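Spondin-1 (Homo sapiens, PDB 2ZOU) probably functions in cell adhesion as a secreted extracellular-matrix glycoprotein, represented here by its reeler domain, a disulfide-bonded beta-sandwich. Local coordinates at residues 27-35 against 139-147; 47-58 against 95-106. All coordinates share one frame; numbering follows the deposited sequence.

Contact 1: residues 27-35 against 139-147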
loop_
_atom_site.group_PDB
_atom_site.type_symbol
_atom_site.label_atom_id
_atom_site.label_comp_id
_atom_site.label_asym_id
_atom_site.label_seq_id
_atom_site.Cartn_x
_atom_site.Cartn_y
_atom_site.Cartn_z
ATOM N N ARG A 27 1.614 -7.358 -2.365
ATOM C CA ARG A 27 2.480 -8.361 -1.766
ATOM C C ARG A 27 3.687 -7.693 -1.169
ATOM O O ARG A 27 4.007 -6.561 -1.490
ATOM C CB ARG A 27 2.927 -9.385 -2.798
ATOM C CG ARG A 27 1.766 -10.103 -3.451
ATOM C CD ARG A 27 2.151 -11.443 -3.994
ATOM N NE ARG A 27 2.603 -12.352 -2.943
ATOM C CZ ARG A 27 2.760 -13.660 -3.112
ATOM N NH1 ARG A 27 2.485 -14.219 -4.285
ATOM N NH2 ARG A 27 3.183 -14.409 -2.106
ATOM N N VAL A 28 4.355 -8.411 -0.281
ATOM C CA VAL A 28 5.660 -8.001 0.195
ATOM C C VAL A 28 6.634 -9.096 -0.230
ATOM O O VAL A 28 6.432 -10.290 0.081
ATOM C CB VAL A 28 5.668 -7.844 1.710
ATOM C CG1 VAL A 28 7.065 -7.444 2.181
ATOM C CG2 VAL A 28 4.649 -6.759 2.104
ATOM N N GLU A 29 7.674 -8.709 -0.972
ATOM C CA GLU A 29 8.648 -9.678 -1.463
ATOM C C GLU A 29 9.267 -10.448 -0.299
ATOM O O GLU A 29 9.634 -9.845 0.722
ATOM C CB GLU A 29 9.744 -8.990 -2.282
ATOM C CG GLU A 29 9.274 -8.509 -3.653
ATOM C CD GLU A 29 10.414 -8.058 -4.568
ATOM O OE1 GLU A 29 11.576 -7.963 -4.100
ATOM O OE2 GLU A 29 10.145 -7.819 -5.764
ATOM N N GLY A 30 9.377 -11.764 -0.462
ATOM C CA GLY A 30 9.898 -12.632 0.582
ATOM C C GLY A 30 8.816 -13.133 1.528
ATOM O O GLY A 30 9.122 -13.912 2.419
ATOM N N ASP A 31 7.566 -12.670 1.340
ATOM C CA ASP A 31 6.431 -13.171 2.149
ATOM C C ASP A 31 6.738 -13.239 3.658
ATOM O O ASP A 31 6.657 -14.305 4.280
ATOM C CB ASP A 31 6.000 -14.549 1.636
ATOM C CG ASP A 31 5.517 -14.512 0.198
ATOM O OD1 ASP A 31 5.083 -13.441 -0.277
ATOM O OD2 ASP A 31 5.591 -15.575 -0.463
ATOM N N PRO A 32 7.099 -12.097 4.264
ATOM C CA PRO A 32 7.392 -12.117 5.707
ATOM C C PRO A 32 6.170 -12.477 6.555
ATOM O O PRO A 32 5.054 -12.080 6.225
ATOM C CB PRO A 32 7.832 -10.675 5.987
ATOM C CG PRO A 32 7.197 -9.878 4.909
ATOM C CD PRO A 32 7.262 -10.751 3.689
ATOM N N ASP A 33 6.415 -13.249 7.606
ATOM C CA ASP A 33 5.381 -13.651 8.553
ATOM C C ASP A 33 5.070 -12.538 9.557
ATOM O O ASP A 33 3.999 -12.536 10.165
ATOM C CB ASP A 33 5.830 -14.903 9.314
ATOM C CG ASP A 33 5.672 -16.186 8.509
ATOM O OD1 ASP A 33 5.030 -16.174 7.437
ATOM O OD2 ASP A 33 6.184 -17.220 8.986
ATOM N N PHE A 34 6.019 -11.620 9.726
ATOM C CA PHE A 34 5.933 -10.513 10.677
ATOM C C PHE A 34 6.922 -9.457 10.229
ATOM O O PHE A 34 7.787 -9.755 9.407
ATOM C CB PHE A 34 6.290 -10.971 12.097
ATOM C CG PHE A 34 7.615 -11.679 12.210
ATOM C CD1 PHE A 34 8.799 -10.959 12.382
ATOM C CD2 PHE A 34 7.675 -13.074 12.178
ATOM C CE1 PHE A 34 10.029 -11.608 12.503
ATOM C CE2 PHE A 34 8.908 -13.743 12.294
ATOM C CZ PHE A 34 10.085 -13.002 12.460
ATOM N N TYR A 35 6.817 -8.242 10.763
ATOM C CA TYR A 35 7.823 -7.206 10.477
ATOM C C TYR A 35 8.835 -7.069 11.603
ATOM O O TYR A 35 8.509 -7.299 12.776
ATOM C CB TYR A 35 7.195 -5.837 10.135
ATOM C CG TYR A 35 6.547 -5.061 11.287
ATOM C CD1 TYR A 35 5.161 -5.036 11.431
ATOM C CD2 TYR A 35 7.318 -4.323 12.198
ATOM C CE1 TYR A 35 4.559 -4.315 12.445
ATOM C CE2 TYR A 35 6.714 -3.602 13.231
ATOM C CZ TYR A 35 5.342 -3.596 13.333
ATOM O OH TYR A 35 4.754 -2.890 14.373
ATOM N N SER A 139 -7.276 -9.138 -1.627
ATOM C CA SER A 139 -6.008 -9.291 -2.313
ATOM C C SER A 139 -5.149 -8.024 -2.317
ATOM O O SER A 139 -3.950 -8.106 -2.569
ATOM C CB SER A 139 -6.233 -9.817 -3.735
ATOM O OG SER A 139 -7.034 -8.933 -4.499
ATOM N N LEU A 140 -5.760 -6.866 -2.070
ATOM C CA LEU A 140 -5.024 -5.601 -1.996
ATOM C C LEU A 140 -4.782 -5.146 -0.557
ATOM O O LEU A 140 -4.522 -3.983 -0.306
ATOM C CB LEU A 140 -5.753 -4.519 -2.798
ATOM C CG LEU A 140 -5.575 -4.618 -4.323
ATOM C CD1 LEU A 140 -6.392 -3.525 -4.993
ATOM C CD2 LEU A 140 -4.140 -4.508 -4.742
ATOM N N THR A 141 -4.845 -6.081 0.383
ATOM C CA THR A 141 -4.654 -5.775 1.803
ATOM C C THR A 141 -3.766 -6.835 2.436
ATOM O O THR A 141 -3.994 -8.041 2.258
ATOM C CB THR A 141 -6.016 -5.707 2.513
ATOM O OG1 THR A 141 -6.836 -4.758 1.826
ATOM C CG2 THR A 141 -5.893 -5.328 4.012
ATOM N N LYS A 142 -2.743 -6.395 3.169
ATOM C CA LYS A 142 -1.854 -7.332 3.853
ATOM C C LYS A 142 -1.574 -6.864 5.265
ATOM O O LYS A 142 -1.180 -5.727 5.478
ATOM C CB LYS A 142 -0.533 -7.514 3.091
ATOM C CG LYS A 142 0.418 -8.536 3.724
ATOM C CD LYS A 142 -0.097 -9.968 3.686
ATOM C CE LYS A 142 0.833 -10.945 4.434
ATOM N NZ LYS A 142 0.550 -11.077 5.903
ATOM N N LYS A 143 -1.797 -7.762 6.217
ATOM C CA LYS A 143 -1.550 -7.491 7.623
ATOM C C LYS A 143 -0.188 -8.033 8.012
ATOM O O LYS A 143 0.123 -9.192 7.721
ATOM C CB LYS A 143 -2.639 -8.155 8.472
ATOM C CG LYS A 143 -2.428 -8.029 9.981
ATOM C CD LYS A 143 -3.312 -8.983 10.778
ATOM C CE LYS A 143 -4.780 -8.635 10.687
ATOM N NZ LYS A 143 -5.480 -9.082 11.935
ATOM N N LEU A 144 0.621 -7.192 8.656
ATOM C CA LEU A 144 1.890 -7.617 9.249
ATOM C C LEU A 144 1.964 -7.182 10.693
ATOM O O LEU A 144 1.812 -5.994 10.999
ATOM C CB LEU A 144 3.098 -7.024 8.520
ATOM C CG LEU A 144 3.506 -7.586 7.159
ATOM C CD1 LEU A 144 4.608 -6.723 6.581
ATOM C CD2 LEU A 144 3.952 -9.047 7.236
ATOM N N CYS A 145 2.220 -8.143 11.569
ATOM C CA CYS A 145 2.347 -7.831 12.981
ATOM C C CYS A 145 3.802 -7.950 13.409
ATOM O O CYS A 145 4.657 -8.327 12.613
ATOM C CB CYS A 145 1.414 -8.722 13.802
ATOM S SG CYS A 145 -0.346 -8.489 13.322
ATOM N N GLU A 146 4.099 -7.584 14.648
ATOM C CA GLU A 146 5.412 -7.850 15.225
ATOM C C GLU A 146 5.533 -9.338 15.592
ATOM O O GLU A 146 4.529 -10.047 15.645
ATOM C CB GLU A 146 5.615 -6.979 16.478
ATOM C CG GLU A 146 5.403 -5.478 16.244
ATOM C CD GLU A 146 5.545 -4.649 17.517
ATOM O OE1 GLU A 146 6.649 -4.621 18.109
ATOM O OE2 GLU A 146 4.548 -4.015 17.929
ATOM N N GLN A 147 6.766 -9.806 15.791
ATOM C CA GLN A 147 7.087 -11.084 16.477
ATOM C C GLN A 147 8.386 -11.684 15.965
ATOM O O GLN A 147 9.439 -11.074 16.109
ATOM C CB GLN A 147 5.948 -12.124 16.448
ATOM C CG GLN A 147 5.794 -12.875 15.120
ATOM C CD GLN A 147 4.386 -13.402 14.893
ATOM O OE1 GLN A 147 3.565 -13.438 15.812
ATOM N NE2 GLN A 147 4.103 -13.814 13.665
HETATM O O HOH W 1 2.164 -10.944 11.022
HETATM O O HOH W 2 8.892 -7.837 15.357
#
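Tyr35 and Cys145 are joined by the one direct hydrogen bond between 27-35 and 139-147: Tyr35 N donates to Cys145 O at 2.8 Å, with 158° at the hydrogen. The tight part of the contact gathers here. The Tyr35 ring turns its edge to Leu144 O, which lies in the ring plane 3.5 Å from CD1, and its hydroxyl end passes Glu146, OH to CG 3.3 Å. Gly118 supplies the polar mates, its carbonyl for Tyr35 OH and its N-H for Glu146 OE2. Farther along, Leu144 points its CD2 branch at the Pro32 ring, 4.1 Å from CG, while its other methyl faces Val28 more distantly.

The outer side of this same end is more exposed and wetter. Phe34 CG sits between the backbone N and the carbonyl carbon (chi1 53°), a torsion that carries the ring over the backbone of Gln147, the last modelled residue, whose C stands 3.6 Å above the ring centre. The Gln147 side chain runs past the ring's rim, CG to CD2 of Phe34 3.5 Å, with its amide plane turned 77° from the ring. Replacing Phe34 with an alanine would probably uncover the Gln147 backbone and let its side chain swing freely. Two waters flank the direct bond: one bridges Asp33 O (2.6 Å) and Cys145 N, the other links Tyr35 O to Gln147 N.

With one direct bond and two water bridges, the backbones meet without regular strand pairing. Apolar packing on Leu144, polar anchoring of Tyr35 OH and Glu146, and the Cys119-Cys145 disulfide probably act together to fix this end of the chain.

Contact 2: residues 47-58 against 95-106. With EDO (1,2-ethanediol), chain D.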
loop_
_atom_site.group_PDB
_atom_site.type_symbol
_atom_site.label_atom_id
_atom_site.label_comp_id
_atom_site.label_asym_id
_atom_site.label_seq_id
_atom_site.Cartn_x
_atom_site.Cartn_y
_atom_site.Cartn_z
ATOM N N ALA A 47 -0.927 -6.499 -11.330
ATOM C CA ALA A 47 -2.160 -6.908 -11.988
ATOM C C ALA A 47 -1.926 -8.218 -12.706
ATOM O O ALA A 47 -0.976 -8.312 -13.470
ATOM C CB ALA A 47 -2.569 -5.845 -13.008
ATOM N N ALA A 48 -2.808 -9.191 -12.512
ATOM C CA ALA A 48 -2.725 -10.441 -13.259
ATOM C C ALA A 48 -3.136 -10.194 -14.715
ATOM O O ALA A 48 -4.091 -9.459 -14.971
ATOM C CB ALA A 48 -3.623 -11.498 -12.623
ATOM N N PRO A 49 -2.439 -10.810 -15.688
ATOM C CA PRO A 49 -2.815 -10.573 -17.078
ATOM C C PRO A 49 -4.261 -10.961 -17.384
ATOM O O PRO A 49 -4.771 -11.934 -16.832
ATOM C CB PRO A 49 -1.820 -11.436 -17.877
ATOM C CG PRO A 49 -1.270 -12.387 -16.898
ATOM C CD PRO A 49 -1.283 -11.716 -15.573
ATOM N N PRO A 50 -4.915 -10.216 -18.289
ATOM C CA PRO A 50 -4.414 -9.076 -19.039
ATOM C C PRO A 50 -4.762 -7.724 -18.414
ATOM O O PRO A 50 -4.854 -6.723 -19.122
ATOM C CB PRO A 50 -5.147 -9.233 -20.371
ATOM C CG PRO A 50 -6.535 -9.697 -19.928
ATOM C CD PRO A 50 -6.285 -10.582 -18.718
ATOM N N SER A 51 -4.960 -7.683 -17.099
ATOM C CA SER A 51 -5.340 -6.436 -16.440
ATOM C C SER A 51 -4.175 -5.460 -16.275
ATOM O O SER A 51 -2.994 -5.814 -16.436
ATOM C CB SER A 51 -6.005 -6.719 -15.087
ATOM O OG SER A 51 -7.192 -7.493 -15.260
ATOM N N TYR A 52 -4.534 -4.225 -15.953
ATOM C CA TYR A 52 -3.584 -3.158 -15.707
ATOM C C TYR A 52 -4.275 -2.151 -14.810
ATOM O O TYR A 52 -5.498 -2.223 -14.602
ATOM C CB TYR A 52 -3.161 -2.494 -17.035
ATOM C CG TYR A 52 -4.341 -2.004 -17.835
ATOM C CD1 TYR A 52 -4.880 -0.730 -17.604
ATOM C CD2 TYR A 52 -4.951 -2.823 -18.786
ATOM C CE1 TYR A 52 -5.989 -0.282 -18.312
ATOM C CE2 TYR A 52 -6.068 -2.379 -19.501
ATOM C CZ TYR A 52 -6.575 -1.111 -19.255
ATOM O OH TYR A 52 -7.659 -0.648 -19.952
ATOM N N PHE A 53 -3.508 -1.220 -14.268
ATOM C CA PHE A 53 -4.093 -0.092 -13.557
ATOM C C PHE A 53 -3.491 1.208 -14.079
ATOM O O PHE A 53 -2.327 1.262 -14.468
ATOM C CB PHE A 53 -3.970 -0.238 -12.034
ATOM C CG PHE A 53 -2.585 -0.554 -11.552
ATOM C CD1 PHE A 53 -2.132 -1.876 -11.509
ATOM C CD2 PHE A 53 -1.732 0.454 -11.116
ATOM C CE1 PHE A 53 -0.851 -2.183 -11.041
ATOM C CE2 PHE A 53 -0.435 0.169 -10.674
ATOM C CZ PHE A 53 -0.003 -1.160 -10.606
ATOM N N ARG A 54 -4.314 2.246 -14.116
ATOM C CA ARG A 54 -3.871 3.561 -14.579
ATOM C C ARG A 54 -3.556 4.466 -13.394
ATOM O O ARG A 54 -2.921 5.508 -13.549
ATOM C CB ARG A 54 -4.931 4.183 -15.486
ATOM C CG ARG A 54 -5.017 3.510 -16.844
ATOM C CD ARG A 54 -6.021 4.193 -17.775
ATOM N NE ARG A 54 -7.385 4.146 -17.248
ATOM C CZ ARG A 54 -8.058 5.195 -16.780
ATOM N NH1 ARG A 54 -7.525 6.420 -16.793
ATOM N NH2 ARG A 54 -9.285 5.023 -16.312
ATOM N N GLY A 55 -3.999 4.064 -12.214
ATOM C CA GLY A 55 -3.753 4.802 -10.985
ATOM C C GLY A 55 -3.897 3.909 -9.770
ATOM O O GLY A 55 -4.546 2.856 -9.811
ATOM N N PHE A 56 -3.282 4.317 -8.671
ATOM C CA PHE A 56 -3.337 3.549 -7.427
ATOM C C PHE A 56 -3.076 4.458 -6.241
ATOM O O PHE A 56 -2.507 5.554 -6.392
ATOM C CB PHE A 56 -2.333 2.383 -7.431
ATOM C CG PHE A 56 -0.917 2.818 -7.177
ATOM C CD1 PHE A 56 -0.391 2.830 -5.889
ATOM C CD2 PHE A 56 -0.127 3.286 -8.224
ATOM C CE1 PHE A 56 0.908 3.275 -5.664
ATOM C CE2 PHE A 56 1.168 3.725 -8.017
ATOM C CZ PHE A 56 1.695 3.727 -6.738
ATOM N N THR A 57 -3.491 3.990 -5.070
ATOM C CA THR A 57 -3.135 4.617 -3.808
ATOM C C THR A 57 -2.726 3.523 -2.848
ATOM O O THR A 57 -3.404 2.509 -2.740
ATOM C CB THR A 57 -4.313 5.380 -3.197
ATOM O OG1 THR A 57 -4.830 6.311 -4.153
ATOM C CG2 THR A 57 -3.850 6.148 -1.960
ATOM N N LEU A 58 -1.635 3.751 -2.135
ATOM C CA LEU A 58 -1.082 2.776 -1.226
ATOM C C LEU A 58 -0.777 3.423 0.125
ATOM O O LEU A 58 -0.097 4.455 0.171
ATOM C CB LEU A 58 0.190 2.175 -1.842
ATOM C CG LEU A 58 1.086 1.344 -0.933
ATOM C CD1 LEU A 58 0.362 0.113 -0.454
ATOM C CD2 LEU A 58 2.380 0.972 -1.626
ATOM N N VAL A 95 1.287 6.718 -1.058
ATOM C CA VAL A 95 1.973 6.563 -2.343
ATOM C C VAL A 95 0.935 6.489 -3.462
ATOM O O VAL A 95 -0.099 5.835 -3.319
ATOM C CB VAL A 95 2.886 5.284 -2.364
ATOM C CG1 VAL A 95 3.690 5.234 -3.640
ATOM C CG2 VAL A 95 3.845 5.292 -1.166
ATOM N N THR A 96 1.205 7.146 -4.579
ATOM C CA THR A 96 0.283 7.164 -5.711
ATOM C C THR A 96 1.086 7.183 -7.032
ATOM O O THR A 96 2.320 7.228 -6.998
ATOM C CB THR A 96 -0.719 8.344 -5.597
ATOM O OG1 THR A 96 -1.799 8.168 -6.516
ATOM C CG2 THR A 96 -0.025 9.689 -5.846
ATOM N N GLU A 97 0.404 7.106 -8.174
ATOM C CA GLU A 97 1.071 7.135 -9.478
ATOM C C GLU A 97 1.614 8.527 -9.811
ATOM O O GLU A 97 1.046 9.541 -9.394
ATOM C CB GLU A 97 0.153 6.584 -10.593
ATOM C CG GLU A 97 -0.942 7.519 -11.157
ATOM C CD GLU A 97 -2.090 7.847 -10.200
ATOM O OE1 GLU A 97 -2.330 7.118 -9.215
ATOM O OE2 GLU A 97 -2.779 8.872 -10.443
ATOM N N SER A 98 2.721 8.551 -10.552
ATOM C CA SER A 98 3.354 9.798 -11.022
ATOM C C SER A 98 2.645 10.397 -12.240
ATOM O O SER A 98 2.619 11.621 -12.413
ATOM C CB SER A 98 4.814 9.541 -11.401
ATOM O OG SER A 98 5.618 9.304 -10.263
ATOM N N THR A 99 2.123 9.519 -13.095
ATOM C CA THR A 99 1.380 9.872 -14.312
ATOM C C THR A 99 0.337 8.770 -14.533
ATOM O O THR A 99 0.548 7.640 -14.102
ATOM C CB THR A 99 2.297 9.939 -15.558
ATOM O OG1 THR A 99 3.071 8.739 -15.652
ATOM C CG2 THR A 99 3.227 11.146 -15.505
ATOM N N PRO A 100 -0.788 9.082 -15.210
ATOM C CA PRO A 100 -1.851 8.073 -15.355
ATOM C C PRO A 100 -1.698 7.035 -16.491
ATOM O O PRO A 100 -2.681 6.730 -17.176
ATOM C CB PRO A 100 -3.101 8.930 -15.576
ATOM C CG PRO A 100 -2.596 10.145 -16.276
ATOM C CD PRO A 100 -1.169 10.372 -15.822
ATOM N N ARG A 101 -0.495 6.489 -16.670
ATOM C CA ARG A 101 -0.217 5.490 -17.703
ATOM C C ARG A 101 -0.696 4.111 -17.252
ATOM O O ARG A 101 -0.806 3.858 -16.053
ATOM C CB ARG A 101 1.288 5.415 -17.976
ATOM C CG ARG A 101 1.922 6.725 -18.401
ATOM C CD ARG A 101 3.278 6.487 -19.055
ATOM N NE ARG A 101 3.874 7.739 -19.522
ATOM C CZ ARG A 101 4.694 8.493 -18.797
ATOM N NH1 ARG A 101 5.029 8.123 -17.565
ATOM N NH2 ARG A 101 5.183 9.618 -19.299
ATOM N N ARG A 102 -0.964 3.221 -18.208
ATOM C CA ARG A 102 -1.275 1.818 -17.891
ATOM C C ARG A 102 -0.032 1.149 -17.325
ATOM O O ARG A 102 1.051 1.235 -17.913
ATOM C CB ARG A 102 -1.747 1.037 -19.128
ATOM C CG ARG A 102 -3.064 1.501 -19.730
ATOM C CD ARG A 102 -3.532 0.545 -20.816
ATOM N NE ARG A 102 -4.713 1.058 -21.511
ATOM C CZ ARG A 102 -5.515 0.331 -22.289
ATOM N NH1 ARG A 102 -5.282 -0.963 -22.471
ATOM N NH2 ARG A 102 -6.564 0.898 -22.877
ATOM N N ARG A 103 -0.192 0.499 -16.172
ATOM C CA ARG A 103 0.893 -0.246 -15.526
ATOM C C ARG A 103 0.400 -1.599 -15.077
ATOM O O ARG A 103 -0.794 -1.773 -14.821
ATOM C CB ARG A 103 1.458 0.525 -14.327
ATOM C CG ARG A 103 2.190 1.814 -14.704
ATOM C CD ARG A 103 2.606 2.581 -13.457
ATOM N NE ARG A 103 3.369 3.795 -13.760
ATOM C CZ ARG A 103 2.813 4.988 -13.942
ATOM N NH1 ARG A 103 1.495 5.120 -13.847
ATOM N NH2 ARG A 103 3.574 6.046 -14.207
ATOM N N THR A 104 1.317 -2.551 -14.982
ATOM C CA THR A 104 0.971 -3.872 -14.474
ATOM C C THR A 104 1.673 -4.183 -13.143
ATOM O O THR A 104 1.330 -5.150 -12.475
ATOM C CB THR A 104 1.304 -4.982 -15.475
ATOM O OG1 THR A 104 2.704 -4.921 -15.791
ATOM C CG2 THR A 104 0.469 -4.823 -16.753
ATOM N N ARG A 105 2.647 -3.349 -12.781
ATOM C CA ARG A 105 3.361 -3.523 -11.515
ATOM C C ARG A 105 3.968 -2.208 -11.083
ATOM O O ARG A 105 4.531 -1.488 -11.899
ATOM C CB ARG A 105 4.477 -4.579 -11.652
ATOM C CG ARG A 105 5.319 -4.804 -10.373
ATOM C CD ARG A 105 6.396 -5.879 -10.573
ATOM N NE ARG A 105 7.199 -6.132 -9.365
ATOM C CZ ARG A 105 8.292 -5.448 -9.040
ATOM N NH1 ARG A 105 8.703 -4.460 -9.825
ATOM N NH2 ARG A 105 8.982 -5.744 -7.933
ATOM N N ILE A 106 3.843 -1.911 -9.795
ATOM C CA ILE A 106 4.691 -0.891 -9.165
ATOM C C ILE A 106 5.320 -1.462 -7.901
ATOM O O ILE A 106 4.847 -2.476 -7.357
ATOM C CB ILE A 106 3.940 0.445 -8.859
ATOM C CG1 ILE A 106 2.785 0.244 -7.873
ATOM C CG2 ILE A 106 3.514 1.131 -10.174
ATOM C CD1 ILE A 106 3.210 0.309 -6.410
HETATM C C1 EDO D . -8.367 5.025 -6.968
HETATM O O1 EDO D . -8.691 4.975 -5.574
HETATM C C2 EDO D . -6.887 4.720 -7.155
HETATM O O2 EDO D . -6.094 5.652 -6.402
HETATM O O HOH W 3 -5.173 7.518 -17.921
#
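An antiparallel strand pair at the heart of the five-stranded sheet, prolonged by a second hydrogen-bonded crossing at Phe53 and Arg103, brings 47-58 against 95-106. The axes of 55-58 and 95-97 run at 175°, and Leu58 and Val95 form a hydrogen-bonded pair: Leu58 N to Val95 O is 2.8 Å, and Val95 N to Leu58 O is 2.9 Å.

Beside this pair, Glu97 replaces a backbone acceptor with its side chain. Its CG lies between the backbone N and the carbonyl carbon (chi1 79°) and the chain then bends, bringing OE1 alongside Gly55 CA to take the N-H of Phe56 at 3.0 Å, from above the carboxylate plane. A beta carbon on Gly55 would lie tight against that oxygen. The Phe56 ring, in one of two deposited conformers, is sandwiched: Ile106 CG1 sits 4.0 Å from its centroid over one face, and Thr96 CA covers the other.

At the second crossing, Phe53 N donates to Arg103 O over 2.8 Å and the reverse bond closes the pair. Arg103 grips Thr99 end-on, NH1 to the carbonyl O at 2.7 Å and NH2 to OG1, bracing the loop 98-104 internally, while a salt bridge from its NE to Glu84 ties the loop to a residue outside it. Toward solvent, the guanidinium of Arg102 stacks flat on the Tyr52 ring, centres 4.2 Å apart and planes 11° apart, with CD over the ring centre.

Arg54 and Gly55 form a classic beta bulge opposite Val127 of strand 120-127, and strand 85-88 flanks 95-97 on its far side. Phe56 reaches across to Leu45 and Ile106 of the four-stranded sheet, where Ile106 also touches Leu45 of the adjacent strand 40-47.

How the contacts relate
From the N terminus, strand 24-28 leads into 27-35, the first half of contact 1, whose mate at 139-147 arrives only at the end of the chain. Inside that long loop, 47-58 meets 95-106, so contact 2 is nested within contact 1 and closes the shorter loop. Contact 1 joins the end of one sheet's outermost strand, 24-28, to the end of the other's, 131-144. Contact 2 pairs 55-58 with 95-97 inside the five-stranded sheet and carries the chain across to 105-106 of the four-stranded one. Their centres lie 21 Å apart, and a long, weak ion pair between Glu29 and Arg105 connects them.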